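Local coordinates for protein putative oxidoreductase (Gluconobacter oxydans, PDB 3WJ7) that probably works as an NAD(P)-dependent oxidoreductase of the short-chain dehydrogenase/reductase family, reducing carbonyl substrates with a nicotinamide coenzyme, at residues 13-26 with 74-86. Numbering follows the deposited sequence.
Sequences NDVTLVTGATGFVG and ALKGVKILFHVAA
Leu-17 and Leu-81 lie side by side on one face of paired parallel strands, with CD2 of Leu-17 3.8 Å from CD1 of Leu-81. With CG of Leu-17 trans to its backbone N (chi1 172°), the same CD2 also meets CD2 of Leu-75 at 3.7 Å, the two leucines crossing nearly at a right angle, while CB of Leu-17 rests on CG1 of Val-78. The other face carries Thr-16, Val-18, Ile-80 and Phe-82: CG2 of Thr-16 comes to the edge of the Phe-82 ring, 3.8 Å from CD2, and Thr-16 OG1 is hydrogen-bonded to His-38. Leu-231 of helix 220-233 packs on Ile-80 and Phe-82.

Strands 15-18 and 78-83 are adjacent and parallel in the central sheet of the Rossmann-fold domain. Leu-17 N is hydrogen-bonded to Ile-80 O, Phe-82 N to Leu-17 O and Thr-19 N to Phe-82 O. At a beta bulge the register shifts by one between the pairs Val-15/Val-78 and Thr-16/Ile-80, Lys-79 being the extra residue, and Val-15 O accepts a bond from Lys-79 N (2.9 Å) and a weak one from Ile-80 N.

Near the C-terminal ends of the strands, OG1 of Thr-19 sits between its backbone N and carbonyl carbon (chi1 66°), and from there meets the edge of the His-83 imidazole in the ring plane, hydrogen-bonded to ND1 at 2.9 Å. OG1 of Thr-106 is hydrogen-bonded to NE2, so the ring's rotation is probably fixed. Thr-19 to Gly-26 (TGATGFVG) match the TGxxGxxG motif of extended SDR enzymes, whose turn probably receives the coenzyme's pyrophosphate here too. CA of Gly-20 makes a CA-H...O contact with Val-84 O, 3.3 Å away, while CG1 of Val-84 reaches CG1 of Val-25 on the first turn of helix 24-35.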
loop_
_atom_site.group_PDB
_atom_site.type_symbol
_atom_site.label_atom_id
_atom_site.label_comp_id
_atom_site.label_asym_id
_atom_site.label_seq_id
_atom_site.Cartn_x
_atom_site.Cartn_y
_atom_site.Cartn_z
ATOM N N ASN A 13 -3.349 40.929 9.873
ATOM C CA ASN A 13 -4.787 41.363 9.800
ATOM C C ASN A 13 -5.363 41.245 8.378
ATOM O O ASN A 13 -6.579 41.179 8.188
ATOM C CB ASN A 13 -4.916 42.817 10.285
ATOM C CG ASN A 13 -6.233 43.086 11.002
ATOM O OD1 ASN A 13 -7.037 42.172 11.199
ATOM N ND2 ASN A 13 -6.452 44.341 11.408
ATOM N N ASP A 14 -4.462 41.187 7.398
ATOM C CA ASP A 14 -4.758 41.489 6.008
ATOM C C ASP A 14 -3.952 40.569 5.099
ATOM O O ASP A 14 -3.780 40.832 3.901
ATOM C CB ASP A 14 -4.366 42.944 5.745
ATOM C CG ASP A 14 -3.156 43.388 6.602
ATOM O OD1 ASP A 14 -2.202 42.580 6.776
ATOM O OD2 ASP A 14 -3.171 44.539 7.123
ATOM N N VAL A 15 -3.445 39.483 5.674
ATOM C CA VAL A 15 -2.593 38.564 4.920
ATOM C C VAL A 15 -3.412 37.432 4.294
ATOM O O VAL A 15 -4.323 36.893 4.923
ATOM C CB VAL A 15 -1.460 37.988 5.785
ATOM C CG1 VAL A 15 -0.590 37.051 4.965
ATOM C CG2 VAL A 15 -0.632 39.109 6.381
ATOM N N THR A 16 -3.101 37.137 3.030
ATOM C CA THR A 16 -3.594 35.978 2.314
ATOM C C THR A 16 -2.476 34.899 2.288
ATOM O O THR A 16 -1.374 35.124 1.773
ATOM C CB THR A 16 -4.058 36.441 0.935
ATOM O OG1 THR A 16 -5.177 37.292 1.123
ATOM C CG2 THR A 16 -4.508 35.296 0.041
ATOM N N LEU A 17 -2.735 33.764 2.933
ATOM C CA LEU A 17 -1.791 32.623 2.899
ATOM C C LEU A 17 -2.191 31.662 1.782
ATOM O O LEU A 17 -3.331 31.208 1.759
ATOM C CB LEU A 17 -1.759 31.879 4.245
ATOM C CG LEU A 17 -0.970 30.543 4.378
ATOM C CD1 LEU A 17 0.543 30.733 4.303
ATOM C CD2 LEU A 17 -1.299 29.838 5.685
ATOM N N VAL A 18 -1.284 31.360 0.851
ATOM C CA VAL A 18 -1.544 30.281 -0.114
ATOM C C VAL A 18 -0.566 29.160 0.093
ATOM O O VAL A 18 0.589 29.424 0.331
ATOM C CB VAL A 18 -1.626 30.719 -1.614
ATOM C CG1 VAL A 18 -1.424 32.207 -1.842
ATOM C CG2 VAL A 18 -0.755 29.844 -2.508
ATOM N N THR A 19 -1.028 27.916 0.074
ATOM C CA THR A 19 -0.126 26.773 0.204
ATOM C C THR A 19 -0.011 26.195 -1.172
ATOM O O THR A 19 -0.805 26.563 -2.030
ATOM C CB THR A 19 -0.705 25.659 1.071
ATOM O OG1 THR A 19 -1.850 25.098 0.411
ATOM C CG2 THR A 19 -1.069 26.188 2.444
ATOM N N GLY A 20 0.935 25.275 -1.389
ATOM C CA GLY A 20 1.143 24.717 -2.707
ATOM C C GLY A 20 1.532 25.690 -3.824
ATOM O O GLY A 20 1.332 25.388 -5.001
ATOM N N ALA A 21 2.156 26.820 -3.478
ATOM C CA ALA A 21 2.441 27.869 -4.441
ATOM C C ALA A 21 3.545 27.561 -5.443
ATOM O O ALA A 21 3.637 28.239 -6.467
ATOM C CB ALA A 21 2.742 29.159 -3.721
ATOM N N THR A 22 4.378 26.558 -5.173
ATOM C CA THR A 22 5.408 26.124 -6.148
ATOM C C THR A 22 4.822 25.221 -7.248
ATOM O O THR A 22 5.445 25.020 -8.285
ATOM C CB THR A 22 6.564 25.402 -5.444
ATOM O OG1 THR A 22 6.046 24.270 -4.720
ATOM C CG2 THR A 22 7.192 26.327 -4.412
ATOM N N GLY A 23 3.617 24.684 -7.043
ATOM C CA GLY A 23 2.974 23.900 -8.079
ATOM C C GLY A 23 2.426 24.698 -9.270
ATOM O O GLY A 23 2.477 25.936 -9.328
ATOM N N PHE A 24 1.936 23.937 -10.239
ATOM C CA PHE A 24 1.390 24.416 -11.471
ATOM C C PHE A 24 0.174 25.297 -11.174
ATOM O O PHE A 24 0.140 26.459 -11.582
ATOM C CB PHE A 24 1.053 23.202 -12.352
ATOM C CG PHE A 24 0.610 23.555 -13.741
ATOM C CD1 PHE A 24 1.267 24.557 -14.478
ATOM C CD2 PHE A 24 -0.483 22.870 -14.348
ATOM C CE1 PHE A 24 0.819 24.878 -15.780
ATOM C CE2 PHE A 24 -0.903 23.201 -15.652
ATOM C CZ PHE A 24 -0.251 24.200 -16.363
ATOM N N VAL A 25 -0.794 24.770 -10.429
ATOM C CA VAL A 25 -1.974 25.552 -10.040
ATOM C C VAL A 25 -1.729 26.588 -8.924
ATOM O O VAL A 25 -2.185 27.736 -9.028
ATOM C CB VAL A 25 -3.138 24.649 -9.612
ATOM C CG1 VAL A 25 -4.280 25.518 -9.103
ATOM C CG2 VAL A 25 -3.540 23.770 -10.774
ATOM N N GLY A 26 -1.027 26.166 -7.881
ATOM C CA GLY A 26 -0.688 27.026 -6.771
ATOM C C GLY A 26 -0.026 28.313 -7.239
ATOM O O GLY A 26 -0.388 29.443 -6.804
ATOM N N ALA A 74 2.699 30.242 10.675
ATOM C CA ALA A 74 2.408 30.670 9.299
ATOM C C ALA A 74 1.045 31.311 9.193
ATOM O O ALA A 74 0.858 32.117 8.340
ATOM C CB ALA A 74 2.469 29.504 8.340
ATOM N N LEU A 75 0.099 30.928 10.047
ATOM C CA LEU A 75 -1.234 31.462 10.007
ATOM C C LEU A 75 -1.404 32.698 10.933
ATOM O O LEU A 75 -2.472 33.333 10.962
ATOM C CB LEU A 75 -2.249 30.368 10.382
ATOM C CG LEU A 75 -2.537 29.203 9.437
ATOM C CD1 LEU A 75 -2.757 27.894 10.201
ATOM C CD2 LEU A 75 -3.706 29.517 8.517
ATOM N N LYS A 76 -0.360 33.075 11.667
ATOM C CA LYS A 76 -0.463 34.336 12.439
ATOM C C LYS A 76 -0.739 35.552 11.538
ATOM O O LYS A 76 -0.030 35.790 10.560
ATOM C CB LYS A 76 0.786 34.526 13.302
ATOM C CG LYS A 76 0.805 35.780 14.145
ATOM C CD LYS A 76 1.970 35.694 15.105
ATOM C CE LYS A 76 2.531 37.071 15.386
ATOM N NZ LYS A 76 3.604 36.947 16.406
ATOM N N GLY A 77 -1.812 36.280 11.844
ATOM C CA GLY A 77 -2.197 37.514 11.138
ATOM C C GLY A 77 -2.872 37.284 9.800
ATOM O O GLY A 77 -2.996 38.224 8.989
ATOM N N VAL A 78 -3.299 36.036 9.552
ATOM C CA VAL A 78 -3.869 35.625 8.238
ATOM C C VAL A 78 -5.413 35.707 8.179
ATOM O O VAL A 78 -6.089 35.090 8.965
ATOM C CB VAL A 78 -3.397 34.188 7.857
ATOM C CG1 VAL A 78 -4.140 33.656 6.628
ATOM C CG2 VAL A 78 -1.874 34.137 7.674
ATOM N N LYS A 79 -5.970 36.429 7.223
ATOM C CA LYS A 79 -7.412 36.567 7.122
ATOM C C LYS A 79 -8.029 35.485 6.212
ATOM O O LYS A 79 -9.181 35.038 6.433
ATOM C CB LYS A 79 -7.729 37.981 6.574
ATOM C CG LYS A 79 -9.185 38.226 6.154
ATOM C CD LYS A 79 -9.363 39.568 5.439
ATOM C CE LYS A 79 -10.832 40.006 5.408
ATOM N NZ LYS A 79 -11.194 40.646 4.106
ATOM N N ILE A 80 -7.268 35.130 5.169
ATOM C CA ILE A 80 -7.721 34.300 4.049
ATOM C C ILE A 80 -6.667 33.240 3.682
ATOM O O ILE A 80 -5.452 33.517 3.558
ATOM C CB ILE A 80 -7.997 35.136 2.790
ATOM C CG1 ILE A 80 -9.223 36.060 2.972
ATOM C CG2 ILE A 80 -8.226 34.253 1.578
ATOM C CD1 ILE A 80 -9.062 37.328 2.163
ATOM N N LEU A 81 -7.172 32.028 3.515
ATOM C CA LEU A 81 -6.383 30.888 3.201
ATOM C C LEU A 81 -6.896 30.235 1.909
ATOM O O LEU A 81 -8.090 29.909 1.772
ATOM C CB LEU A 81 -6.417 29.897 4.353
ATOM C CG LEU A 81 -5.791 28.545 3.982
ATOM C CD1 LEU A 81 -4.289 28.684 3.693
ATOM C CD2 LEU A 81 -6.031 27.517 5.071
ATOM N N PHE A 82 -5.962 30.094 0.969
ATOM C CA PHE A 82 -6.088 29.249 -0.217
ATOM C C PHE A 82 -5.265 27.984 -0.010
ATOM O O PHE A 82 -4.033 28.045 0.002
ATOM C CB PHE A 82 -5.578 29.983 -1.450
ATOM C CG PHE A 82 -6.466 31.068 -1.885
ATOM C CD1 PHE A 82 -7.389 30.856 -2.892
ATOM C CD2 PHE A 82 -6.417 32.319 -1.259
ATOM C CE1 PHE A 82 -8.249 31.895 -3.311
ATOM C CE2 PHE A 82 -7.273 33.341 -1.652
ATOM C CZ PHE A 82 -8.182 33.141 -2.687
ATOM N N HIS A 83 -5.925 26.852 0.148
ATOM C CA HIS A 83 -5.212 25.585 0.301
ATOM C C HIS A 83 -5.130 24.922 -1.045
ATOM O O HIS A 83 -6.110 24.396 -1.509
ATOM C CB HIS A 83 -5.934 24.636 1.267
ATOM C CG HIS A 83 -5.217 23.332 1.464
ATOM N ND1 HIS A 83 -3.878 23.164 1.156
ATOM C CD2 HIS A 83 -5.643 22.140 1.953
ATOM C CE1 HIS A 83 -3.519 21.929 1.438
ATOM N NE2 HIS A 83 -4.572 21.289 1.921
ATOM N N VAL A 84 -3.983 24.963 -1.685
ATOM C CA VAL A 84 -3.840 24.237 -2.938
ATOM C C VAL A 84 -2.854 23.053 -2.778
ATOM O O VAL A 84 -1.786 23.214 -2.220
ATOM C CB VAL A 84 -3.360 25.157 -4.072
ATOM C CG1 VAL A 84 -3.428 24.399 -5.406
ATOM C CG2 VAL A 84 -4.167 26.462 -4.106
ATOM N N ALA A 85 -3.227 21.864 -3.236
ATOM C CA ALA A 85 -2.335 20.675 -3.171
ATOM C C ALA A 85 -0.931 20.971 -3.713
ATOM O O ALA A 85 -0.786 21.600 -4.760
ATOM C CB ALA A 85 -2.954 19.526 -3.939
ATOM N N ALA A 86 0.104 20.537 -2.987
ATOM C CA ALA A 86 1.512 20.796 -3.372
ATOM C C ALA A 86 1.808 20.306 -4.808
ATOM O O ALA A 86 2.334 21.051 -5.656
ATOM C CB ALA A 86 2.467 20.150 -2.367
#